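Local atomic coordinates of CG8862 (Drosophila melanogaster, PDB entry 3ISM), a protein that probably cleaves DNA and RNA as a magnesium-dependent mitochondrial endonuclease of the non-specific nuclease family. Residues K64-D78 and R109-S122. Sequence-based numbering, arbitrary orientation.
Sequences KNDAVDRSKCDFKQD and RLHQKHCDETFYLS
Lys76 curls its side chain back over the ring of Tyr120. Its CB points away from 109-122, but CG sits between the backbone N and the carbonyl carbon (chi1 58°), which brings CG to 3.9 Å from Tyr120 CD1. Further out, CE passes Asp116 O at 3.9 Å, and after bends at chi2 and chi4 NZ settles over the centre of the Tyr120 ring, a cation-pi contact. NZ also gives a hydrogen bond to Asp116 O at 3.0 Å, meeting that carbonyl from the face opposite Phe119 N. A long flexible cation suits this place, since it can serve a helix carbonyl and a ring at once. The lysine backbone forms a single bridge with Tyr120: Lys76 N donates to Phe119 O. Leu121 N donates to Lys76 O (2.8 Å).

This loop packs beside helix 112-116 in the His-Me finger nuclease fold, where Phe119 also meets the ring of His101, the predicted proton acceptor, edge to face. Phe119 turns its edge to the face of Phe75, planes at 57°, while Cys73 CB, slim enough to fit closely, lies over one face of Phe119, a CH-pi contact 3.6 Å from the ring centroid. Phe75 in turn meets Tyr331 of the CG4930 inhibitor chain.

The amide of Gln112 suits a backbone with both a donor and an acceptor to match: OE1 takes Asp69 N on an in-plane lone pair (2.9 Å), and NE2 gives to Asp69 O (3.2 Å). A leucine here would probably leave Asp69 N without its acceptor, and Asp69 O with Lys72 N but not the amide. At the other end, Asn65 ND2 donates to Arg109 O (2.9 Å), while its OD1 closes an Asx turn.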
ATOM      1  N   LYS B  64      25.137  -3.618 -26.877  1.00 33.77           N
ATOM      2  CA  LYS B  64      25.278  -5.071 -26.952  1.00 34.96           C
ATOM      3  C   LYS B  64      26.733  -5.472 -26.797  1.00 35.29           C
ATOM      4  O   LYS B  64      27.612  -4.979 -27.496  1.00 35.28           O
ATOM      5  CB  LYS B  64      24.671  -5.642 -28.237  1.00 35.13           C
ATOM      6  CG  LYS B  64      23.158  -5.823 -28.142  1.00 36.46           C
ATOM      7  CD  LYS B  64      22.619  -6.617 -29.318  1.00 39.86           C
ATOM      8  CE  LYS B  64      21.098  -6.545 -29.394  1.00 41.05           C
ATOM      9  NZ  LYS B  64      20.609  -7.206 -30.641  1.00 42.91           N
ATOM     10  N   ASN B  65      26.964  -6.357 -25.836  1.00 36.03           N
ATOM     11  CA  ASN B  65      28.293  -6.782 -25.444  1.00 36.65           C
ATOM     12  C   ASN B  65      28.396  -8.294 -25.619  1.00 37.14           C
ATOM     13  O   ASN B  65      27.618  -9.047 -25.025  1.00 37.15           O
ATOM     14  CB  ASN B  65      28.517  -6.382 -23.981  1.00 36.67           C
ATOM     15  CG  ASN B  65      29.920  -6.692 -23.481  1.00 36.81           C
ATOM     16  OD1 ASN B  65      30.800  -7.065 -24.245  1.00 35.90           O
ATOM     17  ND2 ASN B  65      30.129  -6.525 -22.180  1.00 36.93           N
ATOM     18  N   ASP B  66      29.348  -8.731 -26.441  1.00 37.61           N
ATOM     19  CA  ASP B  66      29.608 -10.152 -26.678  0.50 37.93           C
ATOM     20  C   ASP B  66      29.946 -10.871 -25.368  1.00 38.28           C
ATOM     21  O   ASP B  66      29.761 -12.087 -25.235  1.00 38.30           O
ATOM     22  CB  ASP B  66      30.765 -10.328 -27.676  0.50 37.86           C
ATOM     23  CG  ASP B  66      30.462  -9.744 -29.055  0.50 37.54           C
ATOM     24  OD1 ASP B  66      29.422  -9.074 -29.227  0.50 37.70           O
ATOM     25  OD2 ASP B  66      31.276  -9.960 -29.981  0.50 37.80           O
ATOM     26  N   ALA B  67      30.452 -10.108 -24.400  1.00 38.66           N
ATOM     27  CA  ALA B  67      30.841 -10.654 -23.099  1.00 39.46           C
ATOM     28  C   ALA B  67      29.660 -10.801 -22.135  1.00 39.77           C
ATOM     29  O   ALA B  67      29.831 -11.244 -20.996  1.00 39.98           O
ATOM     30  CB  ALA B  67      31.956  -9.806 -22.469  1.00 39.31           C
ATOM     31  N   VAL B  68      28.468 -10.420 -22.584  1.00 40.30           N
ATOM     32  CA  VAL B  68      27.263 -10.597 -21.775  1.00 40.65           C
ATOM     33  C   VAL B  68      26.315 -11.597 -22.440  1.00 41.17           C
ATOM     34  O   VAL B  68      25.721 -11.312 -23.480  1.00 41.28           O
ATOM     35  CB  VAL B  68      26.541  -9.256 -21.484  1.00 40.48           C
ATOM     36  CG1 VAL B  68      25.250  -9.507 -20.714  1.00 40.25           C
ATOM     37  CG2 VAL B  68      27.445  -8.316 -20.696  1.00 40.28           C
ATOM     38  N   ASP B  69      26.202 -12.775 -21.835  1.00 41.72           N
ATOM     39  CA  ASP B  69      25.301 -13.814 -22.312  1.00 42.42           C
ATOM     40  C   ASP B  69      24.117 -13.901 -21.356  1.00 42.84           C
ATOM     41  O   ASP B  69      24.236 -14.450 -20.252  1.00 42.98           O
ATOM     42  CB  ASP B  69      26.032 -15.163 -22.390  1.00 42.73           C
ATOM     43  CG  ASP B  69      25.255 -16.222 -23.182  1.00 43.52           C
ATOM     44  OD1 ASP B  69      24.104 -15.953 -23.610  1.00 44.67           O
ATOM     45  OD2 ASP B  69      25.808 -17.332 -23.377  1.00 43.41           O
ATOM     46  N   ARG B  70      22.979 -13.360 -21.793  1.00 42.84           N
ATOM     47  CA  ARG B  70      21.767 -13.341 -20.985  1.00 43.03           C
ATOM     48  C   ARG B  70      21.205 -14.746 -20.746  1.00 42.94           C
ATOM     49  O   ARG B  70      20.405 -14.950 -19.820  1.00 43.12           O
ATOM     50  CB  ARG B  70      20.698 -12.413 -21.591  1.00 42.69           C
ATOM     51  CG  ARG B  70      19.783 -11.795 -20.527  1.00 43.22           C
ATOM     52  CD  ARG B  70      18.610 -10.997 -21.102  1.00 43.41           C
ATOM     53  NE  ARG B  70      17.518 -11.846 -21.579  1.00 44.43           N
ATOM     54  CZ  ARG B  70      17.084 -11.871 -22.841  1.00 44.79           C
ATOM     55  NH1 ARG B  70      17.639 -11.089 -23.754  1.00 44.84           N
ATOM     56  NH2 ARG B  70      16.090 -12.674 -23.194  1.00 45.52           N
ATOM     57  N   SER B  71      21.655 -15.708 -21.552  1.00 42.60           N
ATOM     58  CA  SER B  71      21.198 -17.095 -21.453  1.00 42.43           C
ATOM     59  C   SER B  71      21.774 -17.801 -20.224  1.00 42.33           C
ATOM     60  O   SER B  71      21.283 -18.864 -19.820  1.00 42.49           O
ATOM     61  CB  SER B  71      21.538 -17.877 -22.733  1.00 42.49           C
ATOM     62  OG  SER B  71      22.893 -18.321 -22.747  1.00 42.55           O
ATOM     63  N   LYS B  72      22.809 -17.211 -19.627  1.00 41.79           N
ATOM     64  CA  LYS B  72      23.395 -17.762 -18.401  1.00 41.16           C
ATOM     65  C   LYS B  72      22.643 -17.300 -17.157  1.00 40.63           C
ATOM     66  O   LYS B  72      22.979 -17.709 -16.047  1.00 40.96           O
ATOM     67  CB  LYS B  72      24.890 -17.421 -18.289  1.00 41.33           C
ATOM     68  CG  LYS B  72      25.738 -17.836 -19.513  1.00 41.65           C
ATOM     69  CD  LYS B  72      27.076 -18.425 -19.087  1.00 42.05           C
ATOM     70  CE  LYS B  72      28.038 -18.594 -20.257  1.00 42.37           C
ATOM     71  NZ  LYS B  72      29.042 -17.492 -20.349  1.00 41.30           N
ATOM     72  N   CYS B  73      21.619 -16.463 -17.351  1.00 39.54           N
ATOM     73  CA  CYS B  73      20.875 -15.847 -16.246  1.00 38.34           C
ATOM     74  C   CYS B  73      19.540 -16.508 -15.943  1.00 37.54           C
ATOM     75  O   CYS B  73      18.720 -16.707 -16.844  1.00 37.31           O
ATOM     76  CB  CYS B  73      20.588 -14.389 -16.563  1.00 38.20           C
ATOM     77  SG  CYS B  73      21.994 -13.443 -17.057  1.00 38.12           S
ATOM     78  N   ASP B  74      19.308 -16.788 -14.663  1.00 36.50           N
ATOM     79  CA  ASP B  74      18.062 -17.405 -14.216  1.00 35.79           C
ATOM     80  C   ASP B  74      17.417 -16.609 -13.085  1.00 34.63           C
ATOM     81  O   ASP B  74      18.106 -15.940 -12.307  1.00 34.66           O
ATOM     82  CB  ASP B  74      18.299 -18.845 -13.758  1.00 35.91           C
ATOM     83  CG  ASP B  74      18.940 -19.701 -14.831  1.00 38.35           C
ATOM     84  OD1 ASP B  74      18.320 -19.875 -15.911  1.00 39.85           O
ATOM     85  OD2 ASP B  74      20.064 -20.202 -14.587  1.00 39.40           O
ATOM     86  N   PHE B  75      16.095 -16.703 -13.004  1.00 33.24           N
ATOM     87  CA  PHE B  75      15.319 -16.040 -11.972  1.00 32.60           C
ATOM     88  C   PHE B  75      15.566 -16.753 -10.643  1.00 32.69           C
ATOM     89  O   PHE B  75      15.412 -17.972 -10.544  1.00 32.91           O
ATOM     90  CB  PHE B  75      13.835 -16.065 -12.336  1.00 32.15           C
ATOM     91  CG  PHE B  75      13.498 -15.319 -13.610  1.00 31.14           C
ATOM     92  CD1 PHE B  75      13.295 -13.952 -13.594  1.00 30.55           C
ATOM     93  CD2 PHE B  75      13.367 -15.992 -14.812  1.00 29.86           C
ATOM     94  CE1 PHE B  75      12.973 -13.263 -14.751  1.00 30.80           C
ATOM     95  CE2 PHE B  75      13.049 -15.312 -15.976  1.00 30.68           C
ATOM     96  CZ  PHE B  75      12.851 -13.943 -15.946  1.00 30.45           C
ATOM     97  N   LYS B  76      15.978 -15.997  -9.632  1.00 32.38           N
ATOM     98  CA  LYS B  76      16.397 -16.590  -8.361  1.00 32.40           C
ATOM     99  C   LYS B  76      15.968 -15.751  -7.177  1.00 31.92           C
ATOM    100  O   LYS B  76      15.895 -14.517  -7.285  1.00 31.98           O
ATOM    101  CB  LYS B  76      17.913 -16.798  -8.344  1.00 32.81           C
ATOM    102  CG  LYS B  76      18.751 -15.543  -8.567  1.00 33.64           C
ATOM    103  CD  LYS B  76      20.008 -15.866  -9.403  1.00 37.25           C
ATOM    104  CE  LYS B  76      20.812 -14.598  -9.786  1.00 36.00           C
ATOM    105  NZ  LYS B  76      19.957 -13.387  -9.983  1.00 37.86           N
ATOM    106  N   GLN B  77      15.679 -16.417  -6.054  1.00 31.40           N
ATOM    107  CA  GLN B  77      15.337 -15.731  -4.799  1.00 31.49           C
ATOM    108  C   GLN B  77      16.490 -14.842  -4.328  1.00 31.35           C
ATOM    109  O   GLN B  77      17.662 -15.171  -4.523  1.00 31.77           O
ATOM    110  CB  GLN B  77      14.955 -16.730  -3.691  1.00 31.49           C
ATOM    111  CG  GLN B  77      16.141 -17.530  -3.113  1.00 30.80           C
ATOM    112  CD  GLN B  77      15.803 -18.305  -1.841  1.00 31.54           C
ATOM    113  OE1 GLN B  77      14.877 -17.957  -1.111  1.00 31.80           O
ATOM    114  NE2 GLN B  77      16.581 -19.346  -1.562  1.00 33.59           N
ATOM    115  N   ASP B  78      16.142 -13.716  -3.730  1.00 31.21           N
ATOM    116  CA  ASP B  78      17.120 -12.790  -3.155  1.00 31.84           C
ATOM    117  C   ASP B  78      17.310 -13.093  -1.655  1.00 31.74           C
ATOM    118  O   ASP B  78      16.430 -12.799  -0.830  1.00 31.13           O
ATOM    119  CB  ASP B  78      16.649 -11.345  -3.364  1.00 31.43           C
ATOM    120  CG  ASP B  78      17.678 -10.320  -2.903  1.00 32.35           C
ATOM    121  OD1 ASP B  78      18.650 -10.694  -2.209  1.00 31.68           O
ATOM    122  OD2 ASP B  78      17.508  -9.133  -3.249  1.00 32.22           O
ATOM    123  N   ARG B 109      24.794  -3.995 -19.456  1.00 30.47           N
ATOM    124  CA  ARG B 109      25.603  -4.859 -20.296  1.00 30.93           C
ATOM    125  C   ARG B 109      27.102  -4.589 -20.213  1.00 30.75           C
ATOM    126  O   ARG B 109      27.860  -5.085 -21.037  1.00 30.28           O
ATOM    127  CB  ARG B 109      25.138  -4.751 -21.742  1.00 31.16           C
ATOM    128  CG  ARG B 109      23.794  -5.407 -22.001  1.00 32.16           C
ATOM    129  CD  ARG B 109      23.287  -4.928 -23.331  1.00 33.73           C
ATOM    130  NE  ARG B 109      22.226  -5.759 -23.875  1.00 35.12           N
ATOM    131  CZ  ARG B 109      21.287  -5.304 -24.701  1.00 35.23           C
ATOM    132  NH1 ARG B 109      21.279  -4.020 -25.052  1.00 32.11           N
ATOM    133  NH2 ARG B 109      20.342  -6.127 -25.150  1.00 34.26           N
ATOM    134  N   LEU B 110      27.524  -3.822 -19.213  1.00 30.94           N
ATOM    135  CA  LEU B 110      28.946  -3.602 -18.984  1.00 31.58           C
ATOM    136  C   LEU B 110      29.656  -4.897 -18.585  1.00 31.95           C
ATOM    137  O   LEU B 110      30.810  -5.121 -18.950  1.00 31.68           O
ATOM    138  CB  LEU B 110      29.162  -2.527 -17.919  1.00 31.63           C
ATOM    139  CG  LEU B 110      28.781  -1.097 -18.311  1.00 31.48           C
ATOM    140  CD1 LEU B 110      28.874  -0.178 -17.101  1.00 29.91           C
ATOM    141  CD2 LEU B 110      29.657  -0.601 -19.479  1.00 28.54           C
ATOM    142  N   HIS B 111      28.955  -5.748 -17.836  1.00 32.37           N
ATOM    143  CA  HIS B 111      29.534  -6.998 -17.354  1.00 32.62           C
ATOM    144  C   HIS B 111      28.439  -8.023 -17.091  1.00 32.52           C
ATOM    145  O   HIS B 111      27.307  -7.656 -16.769  1.00 32.55           O
ATOM    146  CB  HIS B 111      30.335  -6.760 -16.071  1.00 32.67           C
ATOM    147  CG  HIS B 111      31.282  -7.873 -15.738  1.00 33.82           C
ATOM    148  ND1 HIS B 111      30.925  -8.945 -14.944  1.00 33.89           N
ATOM    149  CD2 HIS B 111      32.572  -8.084 -16.099  1.00 33.98           C
ATOM    150  CE1 HIS B 111      31.956  -9.764 -14.827  1.00 33.79           C
ATOM    151  NE2 HIS B 111      32.966  -9.268 -15.521  1.00 34.40           N
ATOM    152  N   GLN B 112      28.788  -9.301 -17.233  1.00 32.50           N
ATOM    153  CA  GLN B 112      27.884 -10.420 -16.966  1.00 32.71           C
ATOM    154  C   GLN B 112      27.130 -10.278 -15.643  1.00 32.64           C
ATOM    155  O   GLN B 112      25.907 -10.394 -15.611  1.00 32.65           O
ATOM    156  CB  GLN B 112      28.660 -11.747 -16.981  1.00 33.00           C
ATOM    157  CG  GLN B 112      27.786 -12.981 -16.797  1.00 32.93           C
ATOM    158  CD  GLN B 112      26.785 -13.135 -17.918  1.00 33.15           C
ATOM    159  OE1 GLN B 112      27.137 -13.025 -19.084  1.00 34.53           O
ATOM    160  NE2 GLN B 112      25.534 -13.378 -17.571  1.00 33.59           N
ATOM    161  N   LYS B 113      27.864 -10.002 -14.568  1.00 32.78           N
ATOM    162  CA  LYS B 113      27.281  -9.898 -13.223  1.00 32.97           C
ATOM    163  C   LYS B 113      26.274  -8.749 -13.065  1.00 32.58           C
ATOM    164  O   LYS B 113      25.301  -8.863 -12.306  1.00 32.20           O
ATOM    165  CB  LYS B 113      28.392  -9.827 -12.165  1.00 33.71           C
ATOM    166  CG  LYS B 113      27.886  -9.606 -10.753  1.00 36.80           C
ATOM    167  CD  LYS B 113      28.573 -10.486  -9.725  1.00 41.20           C
ATOM    168  CE  LYS B 113      27.669 -10.618  -8.482  1.00 44.50           C
ATOM    169  NZ  LYS B 113      28.341 -11.369  -7.364  1.00 47.39           N
ATOM    170  N   HIS B 114      26.496  -7.660 -13.797  1.00 32.14           N
ATOM    171  CA  HIS B 114      25.575  -6.519 -13.800  1.00 31.94           C
ATOM    172  C   HIS B 114      24.199  -6.962 -14.282  1.00 31.43           C
ATOM    173  O   HIS B 114      23.178  -6.559 -13.729  1.00 30.59           O
ATOM    174  CB  HIS B 114      26.101  -5.403 -14.715  1.00 32.03           C
ATOM    175  CG  HIS B 114      27.284  -4.668 -14.165  1.00 32.82           C
ATOM    176  ND1 HIS B 114      27.796  -3.538 -14.762  1.00 33.70           N
ATOM    177  CD2 HIS B 114      28.051  -4.894 -13.073  1.00 32.86           C
ATOM    178  CE1 HIS B 114      28.835  -3.108 -14.072  1.00 32.32           C
ATOM    179  NE2 HIS B 114      29.004  -3.908 -13.036  1.00 32.84           N
ATOM    180  N   CYS B 115      24.212  -7.789 -15.327  1.00 31.51           N
ATOM    181  CA  CYS B 115      23.027  -8.370 -15.940  1.00 31.23           C
ATOM    182  C   CYS B 115      22.429  -9.454 -15.036  1.00 31.05           C
ATOM    183  O   CYS B 115      21.215  -9.468 -14.799  1.00 30.61           O
ATOM    184  CB  CYS B 115      23.403  -8.958 -17.310  1.00 31.64           C
ATOM    185  SG  CYS B 115      21.999  -9.543 -18.291  1.00 32.15           S
ATOM    186  N   ASP B 116      23.292 -10.347 -14.534  1.00 30.90           N
ATOM    187  CA  ASP B 116      22.896 -11.406 -13.588  0.50 30.87           C
ATOM    188  C   ASP B 116      22.067 -10.856 -12.440  1.00 30.75           C
ATOM    189  O   ASP B 116      21.044 -11.433 -12.054  1.00 30.78           O
ATOM    190  CB  ASP B 116      24.127 -12.106 -12.997  0.50 30.81           C
ATOM    191  CG  ASP B 116      24.744 -13.119 -13.941  0.50 31.39           C
ATOM    192  OD1 ASP B 116      24.030 -13.618 -14.830  0.50 31.33           O
ATOM    193  OD2 ASP B 116      25.947 -13.431 -13.785  0.50 31.71           O
ATOM    194  N   GLU B 117      22.525  -9.740 -11.882  1.00 30.42           N
ATOM    195  CA  GLU B 117      21.862  -9.130 -10.738  1.00 30.84           C
ATOM    196  C   GLU B 117      20.436  -8.607 -11.016  1.00 30.29           C
ATOM    197  O   GLU B 117      19.663  -8.396 -10.077  1.00 30.80           O
ATOM    198  CB  GLU B 117      22.740  -8.018 -10.144  1.00 30.71           C
ATOM    199  CG  GLU B 117      24.010  -8.492  -9.408  1.00 31.71           C
ATOM    200  CD  GLU B 117      25.033  -7.363  -9.247  1.00 32.98           C
ATOM    201  OE1 GLU B 117      24.668  -6.190  -9.484  1.00 36.26           O
ATOM    202  OE2 GLU B 117      26.207  -7.636  -8.908  1.00 35.97           O
ATOM    203  N   THR B 118      20.074  -8.390 -12.280  1.00 29.60           N
ATOM    204  CA  THR B 118      18.691  -7.994 -12.588  1.00 28.91           C
ATOM    205  C   THR B 118      17.732  -9.184 -12.498  1.00 28.70           C
ATOM    206  O   THR B 118      16.515  -9.010 -12.514  1.00 29.24           O
ATOM    207  CB  THR B 118      18.552  -7.336 -13.986  1.00 29.01           C
ATOM    208  OG1 THR B 118      18.805  -8.310 -15.014  1.00 28.79           O
ATOM    209  CG2 THR B 118      19.540  -6.180 -14.136  1.00 28.78           C
ATOM    210  N   PHE B 119      18.268 -10.394 -12.383  1.00 28.32           N
ATOM    211  CA  PHE B 119      17.410 -11.580 -12.292  1.00 27.92           C
ATOM    212  C   PHE B 119      17.005 -12.021 -10.872  1.00 27.70           C
ATOM    213  O   PHE B 119      16.322 -13.038 -10.705  1.00 27.01           O
ATOM    214  CB  PHE B 119      17.993 -12.737 -13.107  1.00 27.89           C
ATOM    215  CG  PHE B 119      17.798 -12.580 -14.596  1.00 28.44           C
ATOM    216  CD1 PHE B 119      16.795 -13.284 -15.254  1.00 28.36           C
ATOM    217  CD2 PHE B 119      18.608 -11.717 -15.336  1.00 28.22           C
ATOM    218  CE1 PHE B 119      16.607 -13.140 -16.630  1.00 28.41           C
ATOM    219  CE2 PHE B 119      18.430 -11.570 -16.722  1.00 29.52           C
ATOM    220  CZ  PHE B 119      17.427 -12.285 -17.368  1.00 27.88           C
ATOM    221  N   TYR B 120      17.395 -11.249  -9.854  1.00 27.78           N
ATOM    222  CA  TYR B 120      16.880 -11.498  -8.512  1.00 27.32           C
ATOM    223  C   TYR B 120      15.391 -11.227  -8.520  1.00 27.35           C
ATOM    224  O   TYR B 120      14.949 -10.211  -9.074  1.00 26.70           O
ATOM    225  CB  TYR B 120      17.554 -10.617  -7.462  1.00 27.98           C
ATOM    226  CG  TYR B 120      18.945 -11.057  -7.104  1.00 29.38           C
ATOM    227  CD1 TYR B 120      19.164 -12.259  -6.444  1.00 29.97           C
ATOM    228  CD2 TYR B 120      20.048 -10.265  -7.426  1.00 30.39           C
ATOM    229  CE1 TYR B 120      20.457 -12.674  -6.116  1.00 31.49           C
ATOM    230  CE2 TYR B 120      21.338 -10.660  -7.095  1.00 30.78           C
ATOM    231  CZ  TYR B 120      21.533 -11.864  -6.436  1.00 31.48           C
ATOM    232  OH  TYR B 120      22.813 -12.269  -6.110  1.00 31.70           O
ATOM    233  N   LEU B 121      14.623 -12.126  -7.906  1.00 26.71           N
ATOM    234  CA  LEU B 121      13.180 -11.953  -7.803  1.00 27.46           C
ATOM    235  C   LEU B 121      12.748 -10.684  -7.058  1.00 27.82           C
ATOM    236  O   LEU B 121      11.598 -10.270  -7.173  1.00 27.96           O
ATOM    237  CB  LEU B 121      12.528 -13.180  -7.161  1.00 27.63           C
ATOM    238  CG  LEU B 121      12.611 -14.417  -8.058  1.00 28.74           C
ATOM    239  CD1 LEU B 121      12.272 -15.666  -7.264  1.00 27.74           C
ATOM    240  CD2 LEU B 121      11.691 -14.259  -9.277  1.00 29.03           C
ATOM    241  N   SER B 122      13.657 -10.077  -6.297  1.00 27.83           N
ATOM    242  CA  SER B 122      13.358  -8.789  -5.678  1.00 28.94           C
ATOM    243  C   SER B 122      13.292  -7.644  -6.686  1.00 29.29           C
ATOM    244  O   SER B 122      12.782  -6.575  -6.361  1.00 29.66           O
ATOM    245  CB  SER B 122      14.349  -8.463  -4.568  1.00 28.16           C
ATOM    246  OG  SER B 122      15.667  -8.508  -5.045  1.00 29.75           O
TER